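Long-range contacts in ribokinase (Staphylococcus aureus, PDB 3RY7), which phosphorylates ribose at O-5 with ATP and magnesium, giving D-ribose 5-phosphate for nucleotide synthesis or the pentose phosphate pathway: residues A[8-13]-A[140-145]; A[60-65]-A[116-121]; A[136-141]-A[161-166]. All coordinates share one frame; numbering follows the deposited sequence.

How the contacts relate
Read from the N terminus, the chain leaves strand 4-8 through residues 8-13, which enter the small four-stranded sheet and later meet 140-145; contact 1 thus closes the longest loop. Contact 2 falls entirely within that span, bringing the end of strand 56-64 to the turn 116-121 that follows strand 107-112. Contact 3 opens where contact 1 ends, sharing Q140 and L141, and closes a short beta-alpha-beta loop between strands 136-140 and 161-165. Contacts 1 and 2 touch through G9 with T61 and T11 with N116, whereas contacts 2 and 3 do not meet. Contact 1 gathers substrate-binding residues, contact 2 fixes a loop to strand 56-64, and contact 3 pairs strands of the central sheet.

Contact 1: A[8-13]-A[140-145]; sequences LGSTNV and QLEVPI
S10 and E142 meet where two loops leave the C-terminal ends of neighbouring parallel strands, 4-8 and 136-140, in the alpha/beta fold of the ribokinase (PfkB) family. Active-site loops of such folds commonly gather at the C-terminal ends of the strands. The tight part lies here: the serine hydroxyl is placed between its own N and carbonyl carbon (chi1 61°), and OG donates a short hydrogen bond of 2.5 Å to E142 OE1, using the anti lone pair. The two stems close up behind it, S10 CB standing 3.3 Å from E142 CB. OE1 also accepts from the backbone N of K42, in the substrate-binding loop. OE2 of E142, itself a substrate-binding residue, is hydrogen-bonded to a glycerol, probably from the crystallisation liquor. V143 adds apolar packing, with V143 CG2 lying 3.8 Å from G9 C.

The looser side is bridged by water. The Q140 chain is bent at chi2 (78°), which turns CD back to the G9 side; Q140 OE1 then lies 3.4 Å from G9 CA, a closeness that the lack of a side chain on the glycine allows. The amide is also held by Q46, which accepts from NE2. One water links the two segments: it accepts weak bonds from the backbone N atoms of S10 and E142, and donates a firmer one, 2.7 Å long, to Q140 OE1.

Contact 2: A[60-65]-A[116-121]; sequences ITKIGT and NMTMTP
The carboxamide of N116 is the flat group beside K62 O, which stands to one side of its plane, 3.4 Å from OD1, while S10 of a neighbouring segment approaches from the other side. K62 O and OD1 are both acceptors and do not bond. A water mediates instead, sitting near the amide plane at its OD1 end; it takes the N-H of K62 at 2.8 Å and donates to OD1, which also accepts from the backbone N of T11. The second flat group, the carbonyl of T118, has an ammonium over it: K62 NZ donates to T118 O at 2.8 Å from 67° out of the carbonyl plane. NZ also donates to T118 OG1, 3.1 Å away, a hydroxyl with a further partner in A115 O.

Here the turn after strand 107-112 is pinned to strand 56-64 of the central sheet. N116 lies beside N12, a substrate-binding residue, so this loop flanks the substrate site. K62 starts with CG anti to its N (chi1 -164°) and stays extended, crossing T118 at about a right angle, with CD 3.2 Å from the threonine OG1. M119 lies against the base of the lysine, its CE near K62 N and CB. A bend at chi3 (-76°) places CE 3.6 Å from T61 CA. T120 then forms the N-cap of helix 121-125.

On that helix D123 makes a salt bridge with NZ. The lysine is buried, so this carboxylate and the two oxygens of T118 probably stabilise its positive charge.

Contact 3: A[136-141]-A[161-166]; sequences FVVAQL and TTVLNP
With CG1 anti to its backbone N (chi1 -172°), V138 sets that methyl 3.8 Å from V163 CG2. L164 turns at chi2 (68°), which brings its CD1 to 3.6 Å from A139 O and close to L141 CD2. L141 in turn lays CD1 against P166, crossing L164 at about a right angle. At the N-terminal start of the pair, the F136 ring lies beside T161, both side chains pointing the same way, with F136 CD1 3.6 Å from T161 CB.

Between the two faces of the sheet runs a parallel backbone pairing, in which the strands are 20° apart. V137 and A139 supply both their N-H and C=O groups, so that V137 binds T161 O and V163 N, and A139 binds V163 O and N165 N. The shortest of the four bonds, V163 N to V137 O, measures 2.9 Å. The longest, V137 N to T161 O, measures 3.1 Å. At the C-terminal end CG of Q140 comes 3.6 Å from N165 OD1, an oxygen that accepts from Q46 NE2.

This is a beta-alpha-beta crossover within the central sheet. Helix 145-157, which joins the strands, packs on the face of V137, A139 and T162, while helix 252-263 lies on that of F136, V138 and N165. Strand 4-8 borders 136-140 and strand 182-183 borders 161-165.

Contact 1: A[8-13]-A[140-145]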
loop_
_atom_site.group_PDB
_atom_site.type_symbol
_atom_site.label_atom_id
_atom_site.label_comp_id
_atom_site.label_asym_id
_atom_site.label_seq_id
_atom_site.Cartn_x
_atom_site.Cartn_y
_atom_site.Cartn_z
ATOM N N LEU A 8 -16.198 15.128 -16.259
ATOM C CA LEU A 8 -17.537 14.658 -16.321
ATOM C C LEU A 8 -17.510 13.170 -16.313
ATOM O O LEU A 8 -16.992 12.583 -17.207
ATOM C CB LEU A 8 -18.217 15.152 -17.569
ATOM C CG LEU A 8 -19.670 14.754 -17.698
ATOM C CD1 LEU A 8 -20.527 15.505 -16.781
ATOM C CD2 LEU A 8 -20.124 14.845 -19.080
ATOM N N GLY A 9 -18.055 12.563 -15.280
ATOM C CA GLY A 9 -18.017 11.116 -15.239
ATOM C C GLY A 9 -18.567 10.442 -14.000
ATOM O O GLY A 9 -19.313 11.036 -13.214
ATOM N N SER A 10 -18.189 9.177 -13.845
ATOM C CA SER A 10 -18.825 8.279 -12.898
ATOM C C SER A 10 -18.187 8.290 -11.511
ATOM O O SER A 10 -16.975 8.479 -11.357
ATOM C CB SER A 10 -18.757 6.861 -13.449
ATOM O OG SER A 10 -17.399 6.468 -13.623
ATOM N N THR A 11 -19.018 8.070 -10.507
ATOM C CA THR A 11 -18.539 7.728 -9.170
ATOM C C THR A 11 -19.133 6.382 -8.807
ATOM O O THR A 11 -20.351 6.184 -8.928
ATOM C CB THR A 11 -18.958 8.774 -8.128
ATOM O OG1 THR A 11 -18.326 10.022 -8.427
ATOM C CG2 THR A 11 -18.531 8.325 -6.717
ATOM N N ASN A 12 -18.275 5.446 -8.402
ATOM C CA ASN A 12 -18.707 4.098 -8.068
ATOM C C ASN A 12 -18.284 3.743 -6.651
ATOM O O ASN A 12 -17.242 4.197 -6.188
ATOM C CB ASN A 12 -18.065 3.068 -9.008
ATOM C CG ASN A 12 -18.726 3.002 -10.375
ATOM O OD1 ASN A 12 -19.864 3.452 -10.561
ATOM N ND2 ASN A 12 -18.019 2.402 -11.341
ATOM N N VAL A 13 -19.075 2.924 -5.965
ATOM C CA VAL A 13 -18.564 2.272 -4.770
ATOM C C VAL A 13 -18.146 0.858 -5.162
ATOM O O VAL A 13 -18.978 0.044 -5.543
ATOM C CB VAL A 13 -19.584 2.280 -3.620
ATOM C CG1 VAL A 13 -19.042 1.502 -2.429
ATOM C CG2 VAL A 13 -19.932 3.723 -3.234
ATOM N N GLN A 140 -15.619 10.103 -19.617
ATOM C CA GLN A 140 -15.512 8.690 -19.909
ATOM C C GLN A 140 -16.880 8.119 -20.176
ATOM O O GLN A 140 -17.860 8.783 -20.024
ATOM C CB GLN A 140 -14.849 7.919 -18.766
ATOM C CG GLN A 140 -13.782 8.643 -18.073
ATOM C CD GLN A 140 -14.304 9.640 -17.132
ATOM O OE1 GLN A 140 -15.333 9.473 -16.565
ATOM N NE2 GLN A 140 -13.609 10.702 -17.000
ATOM N N LEU A 141 -16.932 6.871 -20.561
ATOM C CA LEU A 141 -18.208 6.294 -20.963
ATOM C C LEU A 141 -18.964 5.544 -19.844
ATOM O O LEU A 141 -19.789 4.694 -20.139
ATOM C CB LEU A 141 -18.018 5.393 -22.188
ATOM C CG LEU A 141 -17.430 6.068 -23.434
ATOM C CD1 LEU A 141 -17.267 5.093 -24.592
ATOM C CD2 LEU A 141 -18.333 7.222 -23.855
ATOM N N GLU A 142 -18.673 5.846 -18.578
ATOM C CA GLU A 142 -19.490 5.313 -17.468
ATOM C C GLU A 142 -20.643 6.275 -17.143
ATOM O O GLU A 142 -21.311 6.166 -16.110
ATOM C CB GLU A 142 -18.626 5.011 -16.236
ATOM C CG GLU A 142 -17.599 3.899 -16.527
ATOM C CD GLU A 142 -16.867 3.383 -15.287
ATOM O OE1 GLU A 142 -16.674 4.152 -14.317
ATOM O OE2 GLU A 142 -16.475 2.199 -15.305
ATOM N N VAL A 143 -20.878 7.196 -18.074
ATOM C CA VAL A 143 -21.949 8.174 -17.991
ATOM C C VAL A 143 -22.596 8.200 -19.400
ATOM O O VAL A 143 -21.972 7.751 -20.373
ATOM C CB VAL A 143 -21.330 9.523 -17.532
ATOM C CG1 VAL A 143 -21.623 10.629 -18.488
ATOM C CG2 VAL A 143 -21.701 9.866 -16.087
ATOM N N PRO A 144 -23.859 8.663 -19.519
ATOM C CA PRO A 144 -24.500 8.431 -20.820
ATOM C C PRO A 144 -23.980 9.362 -21.921
ATOM O O PRO A 144 -23.625 10.513 -21.681
ATOM C CB PRO A 144 -25.991 8.697 -20.546
ATOM C CG PRO A 144 -26.126 8.655 -19.038
ATOM C CD PRO A 144 -24.812 9.156 -18.509
ATOM N N ILE A 145 -23.920 8.826 -23.125
ATOM C CA ILE A 145 -23.461 9.580 -24.286
ATOM C C ILE A 145 -24.165 10.942 -24.493
ATOM O O ILE A 145 -23.487 11.944 -24.720
ATOM C CB ILE A 145 -23.487 8.691 -25.549
ATOM C CG1 ILE A 145 -22.282 7.736 -25.512
ATOM C CG2 ILE A 145 -23.497 9.543 -26.841
ATOM C CD1 ILE A 145 -22.410 6.551 -26.437
HETATM O O HOH W 1 -17.686 8.243 -17.009
#

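Contact 2: A[60-65]-A[116-121]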
loop_
_atom_site.group_PDB
_atom_site.type_symbol
_atom_site.label_atom_id
_atom_site.label_comp_id
_atom_site.label_asym_id
_atom_site.label_seq_id
_atom_site.Cartn_x
_atom_site.Cartn_y
_atom_site.Cartn_z
ATOM N N ILE A 60 -18.206 16.836 -12.188
ATOM C CA ILE A 60 -19.630 16.717 -12.417
ATOM C C ILE A 60 -19.941 15.238 -12.415
ATOM O O ILE A 60 -19.512 14.497 -13.297
ATOM C CB ILE A 60 -20.053 17.317 -13.766
ATOM C CG1 ILE A 60 -19.673 18.798 -13.865
ATOM C CG2 ILE A 60 -21.530 17.177 -13.956
ATOM C CD1 ILE A 60 -19.897 19.378 -15.274
ATOM N N THR A 61 -20.667 14.792 -11.400
ATOM C CA THR A 61 -20.931 13.376 -11.276
ATOM C C THR A 61 -22.302 13.240 -10.639
ATOM O O THR A 61 -22.799 14.182 -10.023
ATOM C CB THR A 61 -19.819 12.690 -10.440
ATOM O OG1 THR A 61 -19.939 11.266 -10.543
ATOM C CG2 THR A 61 -19.896 13.118 -8.988
ATOM N N LYS A 62 -22.935 12.095 -10.827
ATOM C CA LYS A 62 -24.272 11.881 -10.298
ATOM C C LYS A 62 -24.317 10.619 -9.449
ATOM O O LYS A 62 -24.124 9.513 -9.949
ATOM C CB LYS A 62 -25.289 11.785 -11.433
ATOM C CG LYS A 62 -26.743 11.951 -10.990
ATOM C CD LYS A 62 -27.670 11.894 -12.202
ATOM C CE LYS A 62 -29.108 12.322 -11.877
ATOM N NZ LYS A 62 -29.979 12.218 -13.115
ATOM N N ILE A 63 -24.574 10.807 -8.160
ATOM C CA ILE A 63 -24.751 9.697 -7.240
ATOM C C ILE A 63 -26.189 9.630 -6.748
ATOM O O ILE A 63 -27.034 10.466 -7.105
ATOM C CB ILE A 63 -23.853 9.840 -6.026
ATOM C CG1 ILE A 63 -24.172 11.143 -5.287
ATOM C CG2 ILE A 63 -22.384 9.802 -6.462
ATOM C CD1 ILE A 63 -23.193 11.452 -4.158
ATOM N N GLY A 64 -26.471 8.625 -5.930
ATOM C CA GLY A 64 -27.802 8.463 -5.398
ATOM C C GLY A 64 -27.958 9.245 -4.103
ATOM O O GLY A 64 -27.052 9.972 -3.677
ATOM N N THR A 65 -29.121 9.083 -3.479
ATOM C CA THR A 65 -29.399 9.697 -2.196
ATOM C C THR A 65 -29.263 8.645 -1.089
ATOM O O THR A 65 -29.768 8.821 0.020
ATOM C CB THR A 65 -30.811 10.311 -2.186
ATOM O OG1 THR A 65 -31.762 9.333 -2.635
ATOM C CG2 THR A 65 -30.865 11.536 -3.132
ATOM N N ASN A 116 -25.051 7.073 -12.077
ATOM C CA ASN A 116 -24.175 7.512 -13.160
ATOM C C ASN A 116 -24.883 7.496 -14.509
ATOM O O ASN A 116 -24.752 8.429 -15.291
ATOM C CB ASN A 116 -22.905 6.652 -13.264
ATOM C CG ASN A 116 -22.049 6.706 -12.016
ATOM O OD1 ASN A 116 -21.658 7.780 -11.547
ATOM N ND2 ASN A 116 -21.731 5.532 -11.476
ATOM N N MET A 117 -25.616 6.428 -14.771
ATOM C CA MET A 117 -26.293 6.258 -16.053
ATOM C C MET A 117 -27.678 6.913 -16.104
ATOM O O MET A 117 -28.444 6.690 -17.042
ATOM C CB MET A 117 -26.351 4.778 -16.429
ATOM C CG MET A 117 -24.949 4.190 -16.676
ATOM S SD MET A 117 -24.089 5.079 -18.003
ATOM C CE MET A 117 -25.012 4.525 -19.421
ATOM N N THR A 118 -28.000 7.728 -15.103
ATOM C CA THR A 118 -29.194 8.565 -15.213
ATOM C C THR A 118 -28.825 10.030 -15.509
ATOM O O THR A 118 -29.700 10.898 -15.549
ATOM C CB THR A 118 -30.046 8.513 -13.931
ATOM O OG1 THR A 118 -29.381 9.235 -12.884
ATOM C CG2 THR A 118 -30.306 7.046 -13.503
ATOM N N MET A 119 -27.533 10.314 -15.699
ATOM C CA MET A 119 -27.124 11.698 -15.897
ATOM C C MET A 119 -27.641 12.155 -17.248
ATOM O O MET A 119 -27.466 11.446 -18.230
ATOM C CB MET A 119 -25.612 11.861 -15.834
ATOM C CG MET A 119 -25.213 13.312 -15.821
ATOM S SD MET A 119 -23.439 13.612 -15.919
ATOM C CE MET A 119 -22.911 13.198 -14.256
ATOM N N THR A 120 -28.296 13.319 -17.276
ATOM C CA THR A 120 -28.941 13.838 -18.495
ATOM C C THR A 120 -28.299 15.144 -18.972
ATOM O O THR A 120 -27.551 15.801 -18.231
ATOM C CB THR A 120 -30.427 14.188 -18.250
ATOM O OG1 THR A 120 -30.495 15.245 -17.291
ATOM C CG2 THR A 120 -31.219 12.994 -17.752
ATOM N N PRO A 121 -28.610 15.552 -20.211
ATOM C CA PRO A 121 -28.104 16.855 -20.673
ATOM C C PRO A 121 -28.504 17.992 -19.734
ATOM O O PRO A 121 -27.717 18.917 -19.514
ATOM C CB PRO A 121 -28.761 17.015 -22.038
ATOM C CG PRO A 121 -28.889 15.609 -22.529
ATOM C CD PRO A 121 -29.164 14.750 -21.311
HETATM O O HOH W 2 -22.057 10.256 -12.774
#

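Contact 3: A[136-141]-A[161-166]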
loop_
_atom_site.group_PDB
_atom_site.type_symbol
_atom_site.label_atom_id
_atom_site.label_comp_id
_atom_site.label_asym_id
_atom_site.label_seq_id
_atom_site.Cartn_x
_atom_site.Cartn_y
_atom_site.Cartn_z
ATOM N N PHE A 136 -9.867 22.379 -20.015
ATOM C CA PHE A 136 -10.210 21.055 -20.534
ATOM C C PHE A 136 -11.428 20.509 -19.824
ATOM O O PHE A 136 -11.620 20.731 -18.626
ATOM C CB PHE A 136 -9.068 20.049 -20.321
ATOM C CG PHE A 136 -7.761 20.446 -20.968
ATOM C CD1 PHE A 136 -7.407 19.946 -22.214
ATOM C CD2 PHE A 136 -6.878 21.297 -20.317
ATOM C CE1 PHE A 136 -6.205 20.301 -22.802
ATOM C CE2 PHE A 136 -5.676 21.654 -20.904
ATOM C CZ PHE A 136 -5.338 21.162 -22.143
ATOM N N VAL A 137 -12.239 19.771 -20.566
ATOM C CA VAL A 137 -13.243 18.930 -19.955
ATOM C C VAL A 137 -12.969 17.485 -20.373
ATOM O O VAL A 137 -12.718 17.209 -21.549
ATOM C CB VAL A 137 -14.686 19.393 -20.330
ATOM C CG1 VAL A 137 -14.761 19.749 -21.787
ATOM C CG2 VAL A 137 -15.692 18.315 -19.999
ATOM N N VAL A 138 -12.985 16.571 -19.403
ATOM C CA VAL A 138 -12.663 15.164 -19.655
ATOM C C VAL A 138 -13.846 14.284 -19.305
ATOM O O VAL A 138 -14.384 14.394 -18.210
ATOM C CB VAL A 138 -11.459 14.700 -18.793
ATOM C CG1 VAL A 138 -11.007 13.289 -19.194
ATOM C CG2 VAL A 138 -10.311 15.692 -18.891
ATOM N N ALA A 139 -14.228 13.394 -20.211
ATOM C CA ALA A 139 -15.326 12.479 -19.954
ATOM C C ALA A 139 -14.893 11.039 -20.195
ATOM O O ALA A 139 -13.929 10.803 -20.908
ATOM C CB ALA A 139 -16.516 12.808 -20.842
ATOM N N GLN A 140 -15.619 10.103 -19.617
ATOM C CA GLN A 140 -15.512 8.690 -19.909
ATOM C C GLN A 140 -16.880 8.119 -20.176
ATOM O O GLN A 140 -17.860 8.783 -20.024
ATOM C CB GLN A 140 -14.849 7.919 -18.766
ATOM C CG GLN A 140 -13.782 8.643 -18.073
ATOM C CD GLN A 140 -14.304 9.640 -17.132
ATOM O OE1 GLN A 140 -15.333 9.473 -16.565
ATOM N NE2 GLN A 140 -13.609 10.702 -17.000
ATOM N N LEU A 141 -16.932 6.871 -20.561
ATOM C CA LEU A 141 -18.208 6.294 -20.963
ATOM C C LEU A 141 -18.964 5.544 -19.844
ATOM O O LEU A 141 -19.789 4.694 -20.139
ATOM C CB LEU A 141 -18.018 5.393 -22.188
ATOM C CG LEU A 141 -17.430 6.068 -23.434
ATOM C CD1 LEU A 141 -17.267 5.093 -24.592
ATOM C CD2 LEU A 141 -18.333 7.222 -23.855
ATOM N N THR A 161 -11.138 22.882 -24.723
ATOM C CA THR A 161 -10.652 21.614 -25.290
ATOM C C THR A 161 -11.374 20.383 -24.725
ATOM O O THR A 161 -11.456 20.204 -23.513
ATOM C CB THR A 161 -9.138 21.456 -25.038
ATOM O OG1 THR A 161 -8.468 22.600 -25.567
ATOM C CG2 THR A 161 -8.602 20.190 -25.711
ATOM N N THR A 162 -11.908 19.540 -25.602
ATOM C CA THR A 162 -12.591 18.341 -25.143
ATOM C C THR A 162 -11.717 17.090 -25.213
ATOM O O THR A 162 -11.014 16.865 -26.196
ATOM C CB THR A 162 -13.870 18.076 -25.923
ATOM O OG1 THR A 162 -13.555 17.886 -27.308
ATOM C CG2 THR A 162 -14.842 19.237 -25.762
ATOM N N VAL A 163 -11.769 16.269 -24.169
ATOM C CA VAL A 163 -11.030 15.020 -24.173
ATOM C C VAL A 163 -11.870 13.832 -23.719
ATOM O O VAL A 163 -12.445 13.822 -22.628
ATOM C CB VAL A 163 -9.640 15.140 -23.451
ATOM C CG1 VAL A 163 -9.485 16.476 -22.735
ATOM C CG2 VAL A 163 -9.390 13.967 -22.547
ATOM N N LEU A 164 -11.977 12.841 -24.595
ATOM C CA LEU A 164 -12.778 11.663 -24.315
ATOM C C LEU A 164 -11.893 10.434 -24.136
ATOM O O LEU A 164 -11.111 10.078 -25.023
ATOM C CB LEU A 164 -13.788 11.387 -25.426
ATOM C CG LEU A 164 -14.591 10.087 -25.242
ATOM C CD1 LEU A 164 -15.516 10.198 -24.058
ATOM C CD2 LEU A 164 -15.376 9.714 -26.490
ATOM N N ASN A 165 -12.026 9.806 -22.973
ATOM C CA ASN A 165 -11.482 8.475 -22.718
ATOM C C ASN A 165 -12.595 7.469 -22.972
ATOM O O ASN A 165 -13.472 7.285 -22.131
ATOM C CB ASN A 165 -10.957 8.411 -21.282
ATOM C CG ASN A 165 -10.750 6.996 -20.787
ATOM O OD1 ASN A 165 -11.195 6.653 -19.696
ATOM N ND2 ASN A 165 -10.082 6.164 -21.588
ATOM N N PRO A 166 -12.587 6.838 -24.162
ATOM C CA PRO A 166 -13.741 6.069 -24.637
ATOM C C PRO A 166 -13.825 4.675 -24.016
ATOM O O PRO A 166 -13.833 3.675 -24.745
ATOM C CB PRO A 166 -13.493 5.974 -26.152
ATOM C CG PRO A 166 -12.000 5.970 -26.271
ATOM C CD PRO A 166 -11.486 6.846 -25.144
#